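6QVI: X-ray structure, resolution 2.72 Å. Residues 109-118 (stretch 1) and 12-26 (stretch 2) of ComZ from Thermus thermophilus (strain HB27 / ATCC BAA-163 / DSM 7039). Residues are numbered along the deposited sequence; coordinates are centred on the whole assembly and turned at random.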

# COMPACT_ATOMS: atom_id res chain seq x y z
N THR A 109 3.35 -25.31 13.24
CA THR A 109 3.04 -26.75 13.29
C THR A 109 1.59 -26.92 13.71
O THR A 109 1.17 -26.41 14.76
CB THR A 109 3.99 -27.51 14.25
OG1 THR A 109 5.38 -27.35 13.84
CG2 THR A 109 3.63 -29.03 14.35
N LEU A 110 0.82 -27.60 12.87
CA LEU A 110 -0.56 -27.97 13.16
C LEU A 110 -0.59 -29.44 13.62
O LEU A 110 -0.05 -30.31 12.93
CB LEU A 110 -1.44 -27.78 11.93
CG LEU A 110 -2.95 -27.96 12.08
CD1 LEU A 110 -3.61 -27.19 13.27
CD2 LEU A 110 -3.64 -27.71 10.77
N VAL A 111 -1.15 -29.71 14.80
CA VAL A 111 -1.17 -31.06 15.37
C VAL A 111 -2.60 -31.46 15.73
O VAL A 111 -3.30 -30.72 16.45
CB VAL A 111 -0.26 -31.17 16.61
CG1 VAL A 111 -0.62 -32.34 17.46
CG2 VAL A 111 1.15 -31.34 16.21
N SER A 112 -3.00 -32.62 15.28
CA SER A 112 -4.30 -33.15 15.55
C SER A 112 -4.21 -34.54 16.14
O SER A 112 -3.94 -35.46 15.45
CB SER A 112 -5.07 -33.17 14.25
OG SER A 112 -5.87 -34.31 14.11
N GLU A 113 -4.45 -34.68 17.44
CA GLU A 113 -4.43 -35.95 18.12
C GLU A 113 -5.79 -36.57 18.02
O GLU A 113 -6.71 -36.05 18.54
CB GLU A 113 -4.19 -35.74 19.60
CG GLU A 113 -2.79 -35.31 19.96
CD GLU A 113 -2.64 -34.94 21.42
OE1 GLU A 113 -2.03 -33.90 21.73
OE2 GLU A 113 -3.12 -35.68 22.28
N GLY A 114 -5.93 -37.71 17.38
CA GLY A 114 -7.24 -38.33 17.25
C GLY A 114 -7.41 -39.63 17.99
O GLY A 114 -6.47 -40.30 18.28
N THR A 115 -8.64 -39.97 18.34
CA THR A 115 -8.92 -41.21 19.02
C THR A 115 -10.16 -41.81 18.48
O THR A 115 -11.06 -41.10 18.18
CB THR A 115 -9.21 -41.07 20.51
OG1 THR A 115 -10.43 -40.38 20.67
CG2 THR A 115 -8.15 -40.33 21.22
N SER A 116 -10.22 -43.12 18.39
CA SER A 116 -11.40 -43.77 17.88
C SER A 116 -11.49 -45.20 18.34
O SER A 116 -10.80 -46.03 17.81
CB SER A 116 -11.42 -43.73 16.37
OG SER A 116 -12.15 -44.80 15.83
N GLY A 117 -12.36 -45.49 19.30
CA GLY A 117 -12.49 -46.85 19.75
C GLY A 117 -11.22 -47.40 20.37
O GLY A 117 -10.67 -48.39 19.88
N GLY A 118 -10.72 -46.72 21.41
CA GLY A 118 -9.55 -47.22 22.11
C GLY A 118 -8.27 -47.28 21.30
O GLY A 118 -7.33 -47.96 21.70
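Stretch 2, residues 12-26: TTSVQAFYAAEAGLQ

How does the second stretch lie on the first? Residues 12-26 are helical throughout, with phi and psi near -65° and -40° and a ladder of i to i+4 backbone hydrogen bonds such as Ala21 N to Ala17 O at 3.0 Å. The helix runs roughly against the strand 109-115: their N-to-C directions make an angle of 145°, and the axes approach to 6.1 Å. The start of the helix therefore lies by the loop at Ser116 and Gly117, and its later turns lie over the strand, with a summed buried surface of 503 Å².

What does the first part of the helix meet? Thr12 makes no contact, but Thr13, with chi1 in the m well, places CG2 3.9 Å from Gly117 O. The CA-to-CB bond of Ser14 points away from the first stretch, and Val15 is out of reach. Gln16 points toward the first stretch, its CB 3.3 Å from Ser116 OG, a packing contact, since CB is a carbon and cannot donate a hydrogen bond; the hydroxyl is hydrogen-bonded elsewhere in the structure. One residue on, Ala17 CA lies 3.9 Å from Ser116 CB, and the CA atoms of these two residues are 4.8 Å apart. The CA-to-CB bond of Phe18 also points away.

Where do the two backbones come closest in register? Ala20 and Ala21 pack here against Gly114, the CA atoms of Ala21 and Gly114 lying just 4.0 Å apart. Ala20 points toward the strand and sets its CB 3.9 Å from Thr115 O, while Ala21 CB is 3.7 Å from Gly114 N. Small residues on the helix and a glycine on the strand make this closeness possible: an ideal CB on Gly114 would point toward the helix and stand only 2.5 Å from Ala21 N, a clash.

What holds the later turns in place? Ser112 OG donates a short hydrogen bond to Ala21 O, 2.5 Å away, the sole hydrogen bond between the stretches. Ala21 O also accepts from Leu25 N within the helix at 3.0 Å, so the hydroxyl joins a bond of the helical ladder without replacing it. Gly24 leaves room beside it, since an ideal CB there would come within 2.8 Å of Ser112 OG; as it is, Gly24 CA lies 3.8 Å from that oxygen. Leu25 starts sideways, but its end comes nearer, bringing CD1 to 3.5 Å from Leu110 O and 3.9 Å from Leu110 CG in an apolar contact. Gln26 points away and makes no contact with the strand.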

# COMPACT_ATOMS: atom_id res chain seq x y z
N THR A 12 -8.67 -52.47 10.88
CA THR A 12 -9.73 -51.47 10.79
C THR A 12 -9.66 -50.48 11.95
O THR A 12 -9.95 -49.29 11.78
CB THR A 12 -11.08 -52.17 10.74
OG1 THR A 12 -12.10 -51.19 10.97
CG2 THR A 12 -11.15 -53.23 11.82
N THR A 13 -9.31 -50.95 13.15
CA THR A 13 -9.27 -50.10 14.34
C THR A 13 -8.31 -48.93 14.17
O THR A 13 -8.69 -47.76 14.37
CB THR A 13 -8.82 -50.94 15.55
OG1 THR A 13 -9.58 -52.17 15.63
CG2 THR A 13 -8.91 -50.14 16.86
N SER A 14 -7.06 -49.22 13.83
CA SER A 14 -6.07 -48.16 13.74
C SER A 14 -6.43 -47.21 12.60
O SER A 14 -6.36 -45.98 12.76
CB SER A 14 -4.67 -48.76 13.60
OG SER A 14 -4.52 -49.51 12.40
N VAL A 15 -6.92 -47.76 11.48
CA VAL A 15 -7.32 -46.92 10.37
C VAL A 15 -8.39 -45.94 10.83
O VAL A 15 -8.37 -44.76 10.45
CB VAL A 15 -7.75 -47.78 9.17
CG1 VAL A 15 -8.40 -46.91 8.13
CG2 VAL A 15 -6.54 -48.39 8.52
N GLN A 16 -9.33 -46.38 11.68
CA GLN A 16 -10.30 -45.39 12.15
C GLN A 16 -9.66 -44.37 13.09
O GLN A 16 -10.13 -43.24 13.18
CB GLN A 16 -11.50 -46.08 12.86
CG GLN A 16 -12.17 -47.23 12.10
CD GLN A 16 -13.15 -48.07 12.97
OE1 GLN A 16 -14.26 -48.39 12.53
NE2 GLN A 16 -12.78 -48.34 14.23
N ALA A 17 -8.56 -44.72 13.73
CA ALA A 17 -7.93 -43.73 14.59
C ALA A 17 -7.22 -42.69 13.75
O ALA A 17 -7.38 -41.46 13.95
CB ALA A 17 -6.95 -44.42 15.55
N PHE A 18 -6.55 -43.17 12.70
CA PHE A 18 -5.94 -42.30 11.71
C PHE A 18 -6.98 -41.38 11.07
O PHE A 18 -6.77 -40.17 11.00
CB PHE A 18 -5.26 -43.17 10.68
CG PHE A 18 -3.86 -43.52 11.06
CD1 PHE A 18 -3.07 -42.61 11.74
CD2 PHE A 18 -3.36 -44.79 10.79
CE1 PHE A 18 -1.79 -42.93 12.10
CE2 PHE A 18 -2.07 -45.12 11.16
CZ PHE A 18 -1.28 -44.19 11.81
N TYR A 19 -8.10 -41.91 10.65
CA TYR A 19 -9.11 -41.08 10.03
C TYR A 19 -9.59 -40.02 10.96
O TYR A 19 -9.88 -38.94 10.56
CB TYR A 19 -10.30 -41.90 9.57
CG TYR A 19 -11.44 -41.06 9.12
CD1 TYR A 19 -11.52 -40.61 7.83
CD2 TYR A 19 -12.44 -40.71 9.97
CE1 TYR A 19 -12.56 -39.83 7.41
CE2 TYR A 19 -13.48 -39.92 9.56
CZ TYR A 19 -13.53 -39.49 8.28
OH TYR A 19 -14.57 -38.72 7.86
N ALA A 20 -9.64 -40.32 12.22
CA ALA A 20 -10.10 -39.35 13.15
C ALA A 20 -9.13 -38.23 13.20
O ALA A 20 -9.51 -37.11 13.20
CB ALA A 20 -10.23 -39.97 14.50
N ALA A 21 -7.86 -38.53 13.26
CA ALA A 21 -6.87 -37.49 13.34
C ALA A 21 -6.79 -36.72 12.06
O ALA A 21 -6.76 -35.52 12.06
CB ALA A 21 -5.54 -38.09 13.68
N GLU A 22 -6.77 -37.44 10.96
CA GLU A 22 -6.68 -36.82 9.64
C GLU A 22 -7.90 -35.96 9.35
O GLU A 22 -7.83 -35.02 8.55
CB GLU A 22 -6.59 -37.90 8.57
CG GLU A 22 -5.22 -38.33 8.22
CD GLU A 22 -4.56 -37.40 7.24
OE1 GLU A 22 -3.34 -37.16 7.37
OE2 GLU A 22 -5.27 -36.89 6.33
N ALA A 23 -9.02 -36.25 10.01
CA ALA A 23 -10.15 -35.35 9.93
C ALA A 23 -9.81 -34.00 10.54
O ALA A 23 -10.19 -32.95 10.01
CB ALA A 23 -11.38 -35.96 10.61
N GLY A 24 -9.12 -34.02 11.68
CA GLY A 24 -8.80 -32.76 12.33
C GLY A 24 -7.76 -31.97 11.57
O GLY A 24 -7.91 -30.76 11.37
N LEU A 25 -6.69 -32.63 11.14
CA LEU A 25 -5.62 -31.94 10.46
C LEU A 25 -6.10 -31.26 9.20
O LEU A 25 -5.75 -30.11 8.95
CB LEU A 25 -4.51 -32.91 10.09
CG LEU A 25 -3.32 -32.10 9.59
CD1 LEU A 25 -2.52 -31.57 10.76
CD2 LEU A 25 -2.44 -32.94 8.70
N GLN A 26 -6.93 -31.93 8.40
CA GLN A 26 -7.26 -31.33 7.13
C GLN A 26 -8.33 -30.28 7.27
O GLN A 26 -8.36 -29.33 6.47
CB GLN A 26 -7.64 -32.41 6.09
CG GLN A 26 -6.57 -33.53 6.00
CD GLN A 26 -5.47 -33.26 4.95
OE1 GLN A 26 -5.71 -32.64 3.91
NE2 GLN A 26 -4.24 -33.71 5.25